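Local structure of metallo-carboxypeptidase (Pseudomonas aeruginosa, 4A39) at residues T293-L296 against E297-Q301; L377-L380 against A381-D385. The protein is a zinc-dependent peptidase of the M14 family that probably removes residues from the C-terminal ends of peptides or proteins, as cytosolic carboxypeptidases do. All coordinates share one frame; numbering follows the deposited sequence.

Contact 1 of 2, residues T293-L296 against E297-Q301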
ATOM      1  N   THR A 293     -23.588  -9.303   8.752  1.00  7.16           N
ATOM      2  CA  THR A 293     -24.470 -10.468   8.814  1.00  7.20           C
ATOM      3  C   THR A 293     -23.687 -11.748   9.081  1.00  7.52           C
ATOM      4  O   THR A 293     -22.470 -11.788   8.914  1.00  7.03           O
ATOM      5  CB  THR A 293     -25.192 -10.684   7.478  1.00  7.24           C
ATOM      6  OG1 THR A 293     -24.223 -11.036   6.479  1.00  6.68           O
ATOM      7  CG2 THR A 293     -25.930  -9.422   7.046  1.00  6.81           C
ATOM      8  N   PRO A 294     -24.382 -12.820   9.500  1.00  7.56           N
ATOM      9  CA  PRO A 294     -23.681 -14.081   9.760  1.00  7.37           C
ATOM     10  C   PRO A 294     -23.003 -14.569   8.476  1.00  7.65           C
ATOM     11  O   PRO A 294     -21.948 -15.204   8.516  1.00  7.55           O
ATOM     12  CB  PRO A 294     -24.802 -15.006  10.218  1.00  9.01           C
ATOM     13  CG  PRO A 294     -25.740 -14.065  10.919  1.00  8.59           C
ATOM     14  CD  PRO A 294     -25.777 -12.888   9.968  1.00  8.10           C
ATOM     15  N   ARG A 295     -23.616 -14.268   7.334  1.00  6.32           N
ATOM     16  CA  ARG A 295     -23.060 -14.661   6.044  1.00  7.46           C
ATOM     17  C   ARG A 295     -21.682 -14.043   5.856  1.00  7.68           C
ATOM     18  O   ARG A 295     -20.728 -14.723   5.468  1.00  8.34           O
ATOM     19  CB  ARG A 295     -23.980 -14.207   4.902  1.00  6.24           C
ATOM     20  CG  ARG A 295     -23.289 -14.151   3.544  1.00  8.48           C
ATOM     21  CD  ARG A 295     -24.231 -13.702   2.430  1.00  5.86           C
ATOM     22  NE  ARG A 295     -23.481 -13.335   1.230  1.00  9.28           N
ATOM     23  CZ  ARG A 295     -23.054 -12.105   0.961  1.00  7.61           C
ATOM     24  NH1 ARG A 295     -23.315 -11.110   1.801  1.00  9.04           N
ATOM     25  NH2 ARG A 295     -22.344 -11.873  -0.135  1.00  8.92           N
ATOM     26  N   LEU A 296     -21.588 -12.747   6.128  1.00  7.99           N
ATOM     27  CA  LEU A 296     -20.328 -12.034   5.986  1.00  7.86           C
ATOM     28  C   LEU A 296     -19.318 -12.455   7.051  1.00  8.02           C
ATOM     29  O   LEU A 296     -18.116 -12.506   6.787  1.00  8.24           O
ATOM     30  CB  LEU A 296     -20.577 -10.523   6.033  1.00  6.91           C
ATOM     31  CG  LEU A 296     -21.319  -9.979   4.805  1.00  8.09           C
ATOM     32  CD1 LEU A 296     -21.626  -8.507   4.990  1.00  8.45           C
ATOM     33  CD2 LEU A 296     -20.465 -10.193   3.559  1.00  9.29           C
ATOM     34  N   GLU A 297     -19.808 -12.767   8.248  1.00  7.28           N
ATOM     35  CA  GLU A 297     -18.936 -13.196   9.338  1.00  8.60           C
ATOM     36  C   GLU A 297     -18.209 -14.475   8.930  1.00  8.50           C
ATOM     37  O   GLU A 297     -17.001 -14.621   9.152  1.00  8.47           O
ATOM     38  CB  GLU A 297     -19.759 -13.445  10.605  1.00  6.40           C
ATOM     39  CG  GLU A 297     -18.929 -13.585  11.873  1.00 10.72           C
ATOM     40  CD  GLU A 297     -19.786 -13.638  13.121  1.00 12.34           C
ATOM     41  OE1 GLU A 297     -20.358 -14.710  13.409  1.00 18.05           O
ATOM     42  OE2 GLU A 297     -19.896 -12.604  13.810  1.00 15.91           O
ATOM     43  N   ARG A 298     -18.949 -15.396   8.325  1.00  8.36           N
ATOM     44  CA  ARG A 298     -18.380 -16.664   7.883  1.00  9.38           C
ATOM     45  C   ARG A 298     -17.426 -16.474   6.706  1.00  8.22           C
ATOM     46  O   ARG A 298     -16.376 -17.115   6.648  1.00  9.56           O
ATOM     47  CB  ARG A 298     -19.493 -17.634   7.483  1.00 11.44           C
ATOM     48  CG  ARG A 298     -18.986 -19.000   7.055  1.00 13.95           C
ATOM     49  CD  ARG A 298     -20.138 -19.954   6.782  1.00 18.94           C
ATOM     50  NE  ARG A 298     -20.954 -19.554   5.639  1.00 21.02           N
ATOM     51  CZ  ARG A 298     -20.596 -19.723   4.371  1.00 20.27           C
ATOM     52  NH1 ARG A 298     -19.431 -20.287   4.077  1.00 20.74           N
ATOM     53  NH2 ARG A 298     -21.411 -19.336   3.399  1.00 21.65           N
ATOM     54  N   LEU A 299     -17.793 -15.601   5.771  1.00  8.19           N
ATOM     55  CA  LEU A 299     -16.945 -15.353   4.608  1.00  7.30           C
ATOM     56  C   LEU A 299     -15.607 -14.772   5.026  1.00  6.40           C
ATOM     57  O   LEU A 299     -14.574 -15.123   4.453  1.00  6.61           O
ATOM     58  CB  LEU A 299     -17.637 -14.410   3.611  1.00  8.25           C
ATOM     59  CG  LEU A 299     -18.659 -15.069   2.674  1.00  8.38           C
ATOM     60  CD1 LEU A 299     -19.348 -14.008   1.819  1.00  9.30           C
ATOM     61  CD2 LEU A 299     -17.960 -16.085   1.780  1.00 12.20           C
ATOM     62  N   GLU A 300     -15.622 -13.886   6.021  1.00  6.57           N
ATOM     63  CA  GLU A 300     -14.382 -13.286   6.501  1.00  7.48           C
ATOM     64  C   GLU A 300     -13.513 -14.387   7.102  1.00  8.05           C
ATOM     65  O   GLU A 300     -12.307 -14.422   6.877  1.00  8.98           O
ATOM     66  CB  GLU A 300     -14.667 -12.189   7.538  1.00  8.14           C
ATOM     67  CG  GLU A 300     -15.471 -11.020   6.980  1.00  9.74           C
ATOM     68  CD  GLU A 300     -15.580  -9.849   7.944  1.00  8.61           C
ATOM     69  OE1 GLU A 300     -15.419 -10.064   9.161  1.00 10.20           O
ATOM     70  OE2 GLU A 300     -15.840  -8.712   7.483  1.00  8.84           O
ATOM     71  N   GLN A 301     -14.138 -15.301   7.840  1.00  9.30           N
ATOM     72  CA  GLN A 301     -13.424 -16.415   8.464  1.00 10.84           C
ATOM     73  C   GLN A 301     -12.808 -17.280   7.364  1.00 10.86           C
ATOM     74  O   GLN A 301     -11.634 -17.653   7.434  1.00  9.70           O
ATOM     75  CB  GLN A 301     -14.398 -17.252   9.307  1.00 12.14           C
ATOM     76  CG  GLN A 301     -13.790 -17.984  10.498  1.00 16.41           C
ATOM     77  CD  GLN A 301     -12.767 -19.023  10.112  1.00 19.43           C
ATOM     78  OE1 GLN A 301     -13.043 -19.919   9.315  1.00 24.18           O
ATOM     79  NE2 GLN A 301     -11.575 -18.922  10.691  1.00 21.07           N
TER

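Contact 2 of 2, residues L377-L380 against A381-D385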
ATOM      1  N   LEU A 377      -4.963 -13.945  -4.896  1.00  7.82           N
ATOM      2  CA  LEU A 377      -5.687 -14.410  -6.072  1.00  7.98           C
ATOM      3  C   LEU A 377      -6.035 -15.884  -5.901  1.00  9.07           C
ATOM      4  O   LEU A 377      -7.129 -16.310  -6.264  1.00  8.94           O
ATOM      5  CB  LEU A 377      -4.857 -14.203  -7.344  1.00  8.97           C
ATOM      6  CG  LEU A 377      -4.829 -12.769  -7.883  1.00 10.41           C
ATOM      7  CD1 LEU A 377      -3.919 -12.683  -9.098  1.00  9.37           C
ATOM      8  CD2 LEU A 377      -6.242 -12.342  -8.250  1.00 10.45           C
ATOM      9  N   SER A 378      -5.106 -16.655  -5.340  1.00 10.21           N
ATOM     10  CA  SER A 378      -5.350 -18.076  -5.109  1.00  9.10           C
ATOM     11  C   SER A 378      -6.514 -18.244  -4.138  1.00  9.26           C
ATOM     12  O   SER A 378      -7.357 -19.127  -4.311  1.00  9.42           O
ATOM     13  CB  SER A 378      -4.107 -18.759  -4.532  1.00  9.29           C
ATOM     14  OG  SER A 378      -3.094 -18.901  -5.513  1.00 11.69           O
ATOM     15  N   THR A 379      -6.554 -17.391  -3.118  1.00  5.97           N
ATOM     16  CA  THR A 379      -7.611 -17.441  -2.116  1.00  6.76           C
ATOM     17  C   THR A 379      -8.969 -17.121  -2.737  1.00  8.10           C
ATOM     18  O   THR A 379      -9.966 -17.785  -2.446  1.00  8.60           O
ATOM     19  CB  THR A 379      -7.317 -16.458  -0.958  1.00  6.29           C
ATOM     20  OG1 THR A 379      -6.100 -16.853  -0.308  1.00  8.29           O
ATOM     21  CG2 THR A 379      -8.456 -16.460   0.060  1.00  8.53           C
ATOM     22  N   LEU A 380      -9.008 -16.110  -3.599  1.00  8.19           N
ATOM     23  CA  LEU A 380     -10.259 -15.733  -4.249  1.00  7.97           C
ATOM     24  C   LEU A 380     -10.767 -16.842  -5.166  1.00  9.75           C
ATOM     25  O   LEU A 380     -11.978 -17.013  -5.333  1.00 10.20           O
ATOM     26  CB  LEU A 380     -10.082 -14.442  -5.055  1.00  9.22           C
ATOM     27  CG  LEU A 380      -9.736 -13.179  -4.259  1.00  9.56           C
ATOM     28  CD1 LEU A 380      -9.612 -12.002  -5.213  1.00  9.78           C
ATOM     29  CD2 LEU A 380     -10.807 -12.909  -3.210  1.00 10.81           C
ATOM     30  N   ALA A 381      -9.842 -17.592  -5.759  1.00  8.80           N
ATOM     31  CA  ALA A 381     -10.209 -18.684  -6.654  1.00  9.95           C
ATOM     32  C   ALA A 381     -10.959 -19.774  -5.892  1.00 11.40           C
ATOM     33  O   ALA A 381     -11.901 -20.375  -6.415  1.00 12.12           O
ATOM     34  CB  ALA A 381      -8.962 -19.267  -7.306  1.00  9.18           C
ATOM     35  N   VAL A 382     -10.539 -20.025  -4.656  1.00 11.77           N
ATOM     36  CA  VAL A 382     -11.170 -21.042  -3.817  1.00 13.79           C
ATOM     37  C   VAL A 382     -12.541 -20.615  -3.300  1.00 14.46           C
ATOM     38  O   VAL A 382     -13.456 -21.433  -3.194  1.00 16.04           O
ATOM     39  CB  VAL A 382     -10.289 -21.381  -2.590  1.00 14.32           C
ATOM     40  CG1 VAL A 382     -11.011 -22.374  -1.682  1.00 17.33           C
ATOM     41  CG2 VAL A 382      -8.960 -21.949  -3.048  1.00 17.05           C
ATOM     42  N   LEU A 383     -12.680 -19.331  -2.988  1.00 13.89           N
ATOM     43  CA  LEU A 383     -13.921 -18.791  -2.441  1.00 13.47           C
ATOM     44  C   LEU A 383     -14.937 -18.278  -3.456  1.00 12.12           C
ATOM     45  O   LEU A 383     -16.048 -17.915  -3.076  1.00 10.44           O
ATOM     46  CB  LEU A 383     -13.607 -17.634  -1.487  1.00 15.33           C
ATOM     47  CG  LEU A 383     -12.512 -17.798  -0.433  1.00 16.67           C
ATOM     48  CD1 LEU A 383     -12.395 -16.503   0.357  1.00 17.22           C
ATOM     49  CD2 LEU A 383     -12.836 -18.961   0.487  1.00 17.32           C
ATOM     50  N   VAL A 384     -14.571 -18.245  -4.733  1.00 12.70           N
ATOM     51  CA  VAL A 384     -15.466 -17.703  -5.752  1.00 14.01           C
ATOM     52  C   VAL A 384     -16.928 -18.159  -5.698  1.00 14.09           C
ATOM     53  O   VAL A 384     -17.834 -17.333  -5.827  1.00 14.42           O
ATOM     54  CB  VAL A 384     -14.905 -17.948  -7.178  1.00 15.33           C
ATOM     55  CG1 VAL A 384     -15.108 -19.391  -7.592  1.00 16.37           C
ATOM     56  CG2 VAL A 384     -15.567 -16.992  -8.160  1.00 16.92           C
ATOM     57  N   ASP A 385     -17.167 -19.452  -5.497  1.00 14.51           N
ATOM     58  CA  ASP A 385     -18.539 -19.962  -5.448  1.00 14.24           C
ATOM     59  C   ASP A 385     -19.300 -19.594  -4.174  1.00 12.73           C
ATOM     60  O   ASP A 385     -20.512 -19.815  -4.086  1.00 13.20           O
ATOM     61  CB  ASP A 385     -18.552 -21.486  -5.602  1.00 17.01           C
ATOM     62  CG  ASP A 385     -17.975 -21.944  -6.925  1.00 18.92           C
ATOM     63  OD1 ASP A 385     -18.350 -21.368  -7.965  1.00 20.75           O
ATOM     64  OD2 ASP A 385     -17.154 -22.889  -6.928  1.00 23.97           O
TER

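Contact 1 of 2, residues T293-L296 against E297-Q301
Residues 293-296 offer their four carbonyls to the amides of Glu-297 to Glu-300. Glu-297 N reaches Thr-293 O at 2.9 Å, and Arg-298 N, Leu-299 N and Glu-300 N take the carbonyls of Pro-294, Arg-295 and Leu-296 in the same i to i+4 pattern. These are the first two turns of helix 294-308, with Thr-293 as the N-cap: OG1 accepts from Leu-296 N at 3.2 Å, along a fairly straight N-H...O path of 163°. With chi1 at 66°, the hydroxyl turns back over the helix start to meet that N-H.

Side-chain contact follows, centred on Leu-299 CD1. This methyl sits over one face of the Arg-295 guanidinium, offset toward its rim and 4.2 Å from NH2, and it also makes an apolar contact with Leu-296 CD2 at 4.3 Å. The Arg-295 chain runs out extended from CG to NE, and its far end is held by the carbonyls of Asp-341, through NH1, and Leu-387, through NH2.

Glu-300 packs its CG 3.0 Å from Leu-296 O, close for a methylene against a carbonyl. Its buried carboxylate is gripped at both oxygens, OE1 by Tyr-292 OH and OE2 by Cys-286 N.

Contact 2 of 2, residues L377-L380 against A381-D385
The last turns of helix 366-383, the last helix of the chain, show how a helix held by its backbone can divide its side chains among three neighbouring helices. Ala-381 N donates to Leu-377 O at 3.0 Å, and Leu-383 N to Thr-379 O at 3.2 Å, both i to i+4 bonds. Between them the pattern is less regular. Val-382 N has a weak bond to Ser-378 O and another weak one to Thr-379 O, while Ala-381 N adds a weak bond to Ser-378 O; the two carbonyls are thus shared between successive N-H groups.

On the flank facing helix 294-308, Thr-379 and Leu-383 lie side by side and point the same way. The Thr-379 methyl, set opposite the backbone N across the CA-CB bond, meets Leu-383 CD1 at 4.0 Å, and both residues pack on Phe-303. The Thr-379 hydroxyl, on the branch beside its own N, bonds back to Asp-375 O. Leu-380 and Val-384 instead rest on Leu-208 of helix 203-211, and Leu-377 on Leu-193 of helix 185-196. Ser-378 OG hydrogen-bonds to Glu-204 OE1 of helix 203-211 and to Arg-196 NH1, at the end of helix 185-196.

Around the Ser-378 carbonyl oxygen, the side chains of the next turn come close: Val-382 CG2 lies 3.5 Å from Ser-378 O, and Ala-381 CB lies 3.4 Å from the same oxygen.

Overall arrangement
Both contacts are helical turns, yet one begins a helix and the other lies near the end of a different one. Contact 1 opens helix 294-308, with a side-chain cap and regular main-chain bonds; contact 2 lies near the close of helix 366-383, where several bonds are weak. Contact 1 is partly exposed and mixes charged groups with leucines, whereas contact 2 is buried and mostly aliphatic across its segments. Their centres lie about 15 Å apart and they do not touch, but helix 294-308 links them: its beginning forms contact 1, and Phe-303 and Leu-307 further along pack on contact 2. Just beyond contact 2 the chain's end lies against contact 1, Glu-386 touching Leu-299.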